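Long-range contact in glucosidase (Croceicoccus marinus, PDB 5Z3K), which probably hydrolyses O-glycosidic bonds, acting as a beta-glucosidase of glycoside hydrolase family 39: residues 59-73 with 85-98. Numbering follows the deposited sequence.
Sequences WVSRLDTIDNPTSLF and SYNFAATDTWVGQT
Leu72 and Asn87 bring the two backbones closest, their CA atoms 4.7 Å apart, and there the amide N of Asn87 donates to Leu72 O at 2.8 Å. The chain of 59-73 is irregular: an inverse gamma turn centred on Val60, then a type I turn from Asn68 to Ser71, whose Asn68 OD1 accepts from Thr70 N in an Asx turn. Asn87, with CG anti to its own N (chi1 173°), also stretches its amide to that turn, where ND2 donates to Ser71 O from above the carbonyl plane. An asparagine suits this place because its amide N-H can reach a turn carbonyl while its backbone N is engaged with Leu72 O. Beside it, the CD1 edge of Phe73 stands over the face of Tyr86, centroids 4.9 Å apart and planes at 71°, a T-shaped pair; Tyr86 OH reaches on to Pro80 O.

The contact belongs to the TIM barrel, a (beta/alpha)8 fold: 59-73, in the loop leaving strand 53-55, folds back on helix 89-100, which leads into strand 104-109. Ser61 OG, from the loop, and Thr91 OG1, on the helix, are small buried hydroxyls sharing a hydrogen bond of 2.8 Å, either able to donate. Trp94 CB sits squarely over the six-membered ring of Trp59, a CH-pi contact 3.5 Å from the centroid, while the indoles run antiparallel, their five-membered rings inclined by 31°. A broad, flat indole suits Trp59, giving one face to Trp94 CB and its edge, at CZ2, to Thr98 OG1 3.5 Å away; CZ3 meets Val95 CG2. Replacing Trp59 with alanine would probably leave Trp94 CB and Val95 CG2 without the ring they pack on, and a gap between loop and helix. Branched Val60 packs its CB obliquely against Trp94 CH2, at the indole's six-membered end, at 3.8 Å.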
# COMPACT_ATOMS: atom_id res chain seq x y z
N TRP A 59 -3.82 10.33 -8.38
CA TRP A 59 -4.86 11.28 -8.71
C TRP A 59 -4.30 12.40 -9.60
O TRP A 59 -3.09 12.56 -9.76
CB TRP A 59 -5.47 11.90 -7.45
CG TRP A 59 -6.07 10.94 -6.46
CD1 TRP A 59 -6.33 9.59 -6.63
CD2 TRP A 59 -6.50 11.26 -5.13
NE1 TRP A 59 -6.89 9.07 -5.49
CE2 TRP A 59 -7.00 10.06 -4.55
CE3 TRP A 59 -6.51 12.44 -4.37
CZ2 TRP A 59 -7.51 10.02 -3.25
CZ3 TRP A 59 -7.01 12.39 -3.07
CH2 TRP A 59 -7.51 11.19 -2.53
N VAL A 60 -5.21 13.18 -10.16
CA VAL A 60 -4.85 14.43 -10.82
C VAL A 60 -4.82 15.52 -9.75
O VAL A 60 -5.70 16.38 -9.69
CB VAL A 60 -5.83 14.75 -11.97
CG1 VAL A 60 -5.48 16.08 -12.66
CG2 VAL A 60 -5.83 13.60 -12.99
N SER A 61 -3.80 15.47 -8.88
CA SER A 61 -3.75 16.27 -7.65
C SER A 61 -2.32 16.69 -7.35
O SER A 61 -1.84 16.59 -6.22
CB SER A 61 -4.32 15.50 -6.46
OG SER A 61 -5.65 15.08 -6.74
N ARG A 62 -1.64 17.18 -8.38
CA ARG A 62 -0.24 17.55 -8.28
C ARG A 62 -0.09 19.04 -8.04
O ARG A 62 -0.89 19.85 -8.52
CB ARG A 62 0.51 17.15 -9.56
CG ARG A 62 0.43 15.68 -9.88
CD ARG A 62 1.23 14.86 -8.91
NE ARG A 62 1.13 13.45 -9.26
CZ ARG A 62 1.83 12.86 -10.23
NH1 ARG A 62 2.71 13.54 -10.96
NH2 ARG A 62 1.64 11.56 -10.47
N LEU A 63 0.93 19.41 -7.28
CA LEU A 63 1.31 20.81 -7.11
C LEU A 63 2.45 21.05 -8.10
O LEU A 63 3.62 20.89 -7.77
CB LEU A 63 1.73 21.11 -5.67
CG LEU A 63 2.22 22.55 -5.49
CD1 LEU A 63 1.15 23.52 -5.97
CD2 LEU A 63 2.60 22.85 -4.04
N ASP A 64 2.09 21.38 -9.34
CA ASP A 64 3.11 21.54 -10.36
C ASP A 64 3.93 22.80 -10.09
O ASP A 64 3.43 23.77 -9.51
CB ASP A 64 2.49 21.58 -11.76
CG ASP A 64 3.45 21.08 -12.85
OD1 ASP A 64 4.52 20.54 -12.51
OD2 ASP A 64 3.13 21.21 -14.05
N THR A 65 5.20 22.75 -10.47
CA THR A 65 6.13 23.84 -10.19
C THR A 65 6.25 24.82 -11.35
O THR A 65 7.02 25.78 -11.26
CB THR A 65 7.51 23.27 -9.84
OG1 THR A 65 7.88 22.27 -10.79
CG2 THR A 65 7.48 22.65 -8.44
N ILE A 66 5.54 24.59 -12.45
CA ILE A 66 5.31 25.59 -13.48
C ILE A 66 3.80 25.74 -13.62
O ILE A 66 3.02 24.99 -13.03
CB ILE A 66 5.97 25.21 -14.81
CG1 ILE A 66 5.37 23.90 -15.34
CG2 ILE A 66 7.50 25.11 -14.66
CD1 ILE A 66 6.03 23.37 -16.59
N ASP A 67 3.39 26.72 -14.42
CA ASP A 67 1.97 26.90 -14.69
C ASP A 67 1.44 25.70 -15.46
O ASP A 67 2.09 25.20 -16.38
CB ASP A 67 1.72 28.19 -15.48
CG ASP A 67 1.97 29.46 -14.67
OD1 ASP A 67 2.49 29.37 -13.54
OD2 ASP A 67 1.65 30.56 -15.17
N ASN A 68 0.24 25.26 -15.08
CA ASN A 68 -0.38 24.04 -15.60
C ASN A 68 -1.85 24.06 -15.18
O ASN A 68 -2.14 24.18 -13.98
CB ASN A 68 0.35 22.80 -15.07
CG ASN A 68 -0.23 21.49 -15.56
OD1 ASN A 68 -1.31 21.44 -16.15
ND2 ASN A 68 0.48 20.40 -15.29
N PRO A 69 -2.80 23.97 -16.12
CA PRO A 69 -4.22 24.06 -15.74
C PRO A 69 -4.67 23.03 -14.72
O PRO A 69 -5.52 23.33 -13.88
CB PRO A 69 -4.95 23.89 -17.08
CG PRO A 69 -3.99 24.43 -18.08
CD PRO A 69 -2.61 24.06 -17.58
N THR A 70 -4.13 21.81 -14.78
CA THR A 70 -4.58 20.75 -13.90
C THR A 70 -3.92 20.79 -12.53
O THR A 70 -4.29 20.00 -11.65
CB THR A 70 -4.32 19.38 -14.53
OG1 THR A 70 -2.92 19.20 -14.73
CG2 THR A 70 -5.04 19.26 -15.87
N SER A 71 -2.93 21.66 -12.33
CA SER A 71 -2.21 21.76 -11.07
C SER A 71 -3.09 22.36 -9.98
O SER A 71 -4.04 23.09 -10.26
CB SER A 71 -0.95 22.61 -11.26
OG SER A 71 -0.28 22.88 -10.02
N LEU A 72 -2.75 22.04 -8.73
CA LEU A 72 -3.49 22.57 -7.58
C LEU A 72 -3.38 24.09 -7.49
O LEU A 72 -4.25 24.74 -6.92
CB LEU A 72 -2.99 21.94 -6.28
CG LEU A 72 -3.29 20.46 -6.01
CD1 LEU A 72 -2.31 19.94 -4.97
CD2 LEU A 72 -4.70 20.31 -5.52
N PHE A 73 -2.29 24.66 -8.01
CA PHE A 73 -2.09 26.10 -8.09
C PHE A 73 -1.72 26.39 -9.54
O PHE A 73 -0.53 26.43 -9.89
CB PHE A 73 -1.02 26.57 -7.11
CG PHE A 73 -1.11 28.02 -6.76
CD1 PHE A 73 -2.05 28.47 -5.84
CD2 PHE A 73 -0.23 28.94 -7.33
CE1 PHE A 73 -2.13 29.81 -5.51
CE2 PHE A 73 -0.30 30.28 -7.00
CZ PHE A 73 -1.26 30.72 -6.09
N SER A 85 -7.52 31.21 -6.30
CA SER A 85 -6.28 30.91 -7.02
C SER A 85 -5.96 29.42 -7.05
O SER A 85 -5.00 29.03 -7.74
CB SER A 85 -5.09 31.66 -6.39
OG SER A 85 -5.28 33.07 -6.40
N TYR A 86 -6.71 28.60 -6.33
CA TYR A 86 -6.45 27.18 -6.17
C TYR A 86 -7.44 26.37 -6.99
O TYR A 86 -8.57 26.80 -7.23
CB TYR A 86 -6.54 26.76 -4.70
CG TYR A 86 -5.47 27.38 -3.84
CD1 TYR A 86 -5.54 28.73 -3.47
CD2 TYR A 86 -4.38 26.64 -3.41
CE1 TYR A 86 -4.56 29.31 -2.68
CE2 TYR A 86 -3.38 27.22 -2.62
CZ TYR A 86 -3.48 28.55 -2.27
OH TYR A 86 -2.50 29.13 -1.50
N ASN A 87 -7.01 25.18 -7.41
CA ASN A 87 -7.81 24.29 -8.26
C ASN A 87 -8.05 23.02 -7.46
O ASN A 87 -7.32 22.03 -7.60
CB ASN A 87 -7.09 24.04 -9.61
CG ASN A 87 -7.78 23.00 -10.48
OD1 ASN A 87 -8.97 22.72 -10.33
ND2 ASN A 87 -7.01 22.40 -11.39
N PHE A 88 -9.05 23.06 -6.58
CA PHE A 88 -9.32 21.97 -5.64
C PHE A 88 -10.39 20.99 -6.12
O PHE A 88 -10.55 19.94 -5.49
CB PHE A 88 -9.76 22.53 -4.28
CG PHE A 88 -8.67 23.23 -3.48
CD1 PHE A 88 -7.44 22.62 -3.25
CD2 PHE A 88 -8.91 24.47 -2.93
CE1 PHE A 88 -6.46 23.26 -2.49
CE2 PHE A 88 -7.92 25.12 -2.16
CZ PHE A 88 -6.70 24.51 -1.94
N ALA A 89 -11.10 21.28 -7.20
CA ALA A 89 -12.36 20.59 -7.47
C ALA A 89 -12.17 19.08 -7.57
O ALA A 89 -12.84 18.31 -6.87
CB ALA A 89 -13.02 21.13 -8.74
N ALA A 90 -11.28 18.63 -8.46
CA ALA A 90 -11.18 17.18 -8.66
C ALA A 90 -10.59 16.52 -7.42
O ALA A 90 -11.04 15.44 -7.00
CB ALA A 90 -10.33 16.86 -9.89
N THR A 91 -9.59 17.16 -6.81
CA THR A 91 -9.00 16.61 -5.60
C THR A 91 -10.02 16.55 -4.47
O THR A 91 -10.07 15.58 -3.71
CB THR A 91 -7.77 17.43 -5.20
OG1 THR A 91 -6.87 17.51 -6.31
CG2 THR A 91 -7.05 16.78 -4.02
N ASP A 92 -10.87 17.58 -4.36
CA ASP A 92 -11.95 17.56 -3.38
C ASP A 92 -12.83 16.33 -3.57
O ASP A 92 -13.27 15.71 -2.60
CB ASP A 92 -12.83 18.81 -3.51
CG ASP A 92 -12.20 20.05 -2.90
OD1 ASP A 92 -11.12 19.95 -2.28
OD2 ASP A 92 -12.80 21.13 -3.07
N THR A 93 -13.12 15.99 -4.82
CA THR A 93 -13.99 14.86 -5.10
C THR A 93 -13.35 13.56 -4.63
O THR A 93 -13.99 12.74 -3.95
CB THR A 93 -14.32 14.83 -6.59
OG1 THR A 93 -15.07 16.01 -6.90
CG2 THR A 93 -15.14 13.60 -6.96
N TRP A 94 -12.07 13.37 -4.94
CA TRP A 94 -11.40 12.14 -4.54
C TRP A 94 -11.19 12.08 -3.03
O TRP A 94 -11.29 11.00 -2.42
CB TRP A 94 -10.08 12.02 -5.29
CG TRP A 94 -10.27 11.66 -6.75
CD1 TRP A 94 -11.07 10.68 -7.25
CD2 TRP A 94 -9.63 12.27 -7.88
NE1 TRP A 94 -10.98 10.64 -8.62
CE2 TRP A 94 -10.10 11.61 -9.04
CE3 TRP A 94 -8.72 13.32 -8.04
CZ2 TRP A 94 -9.70 11.96 -10.33
CZ3 TRP A 94 -8.31 13.68 -9.33
CH2 TRP A 94 -8.80 12.99 -10.46
N VAL A 95 -10.92 13.23 -2.40
CA VAL A 95 -10.81 13.26 -0.94
C VAL A 95 -12.14 12.88 -0.30
O VAL A 95 -12.20 12.08 0.64
CB VAL A 95 -10.32 14.64 -0.48
CG1 VAL A 95 -10.56 14.86 1.02
CG2 VAL A 95 -8.84 14.82 -0.81
N GLY A 96 -13.23 13.45 -0.82
CA GLY A 96 -14.53 13.10 -0.28
C GLY A 96 -14.87 11.64 -0.48
O GLY A 96 -15.43 10.99 0.41
N GLN A 97 -14.52 11.08 -1.64
CA GLN A 97 -14.75 9.66 -1.87
C GLN A 97 -13.99 8.82 -0.86
O GLN A 97 -14.53 7.87 -0.29
CB GLN A 97 -14.33 9.26 -3.29
CG GLN A 97 -15.24 9.79 -4.39
CD GLN A 97 -14.63 9.63 -5.77
OE1 GLN A 97 -13.55 9.03 -5.92
NE2 GLN A 97 -15.31 10.16 -6.79
N THR A 98 -12.72 9.17 -0.63
CA THR A 98 -11.89 8.38 0.27
C THR A 98 -12.42 8.46 1.69
O THR A 98 -12.49 7.44 2.39
CB THR A 98 -10.44 8.87 0.19
OG1 THR A 98 -9.97 8.76 -1.17
CG2 THR A 98 -9.56 8.03 1.10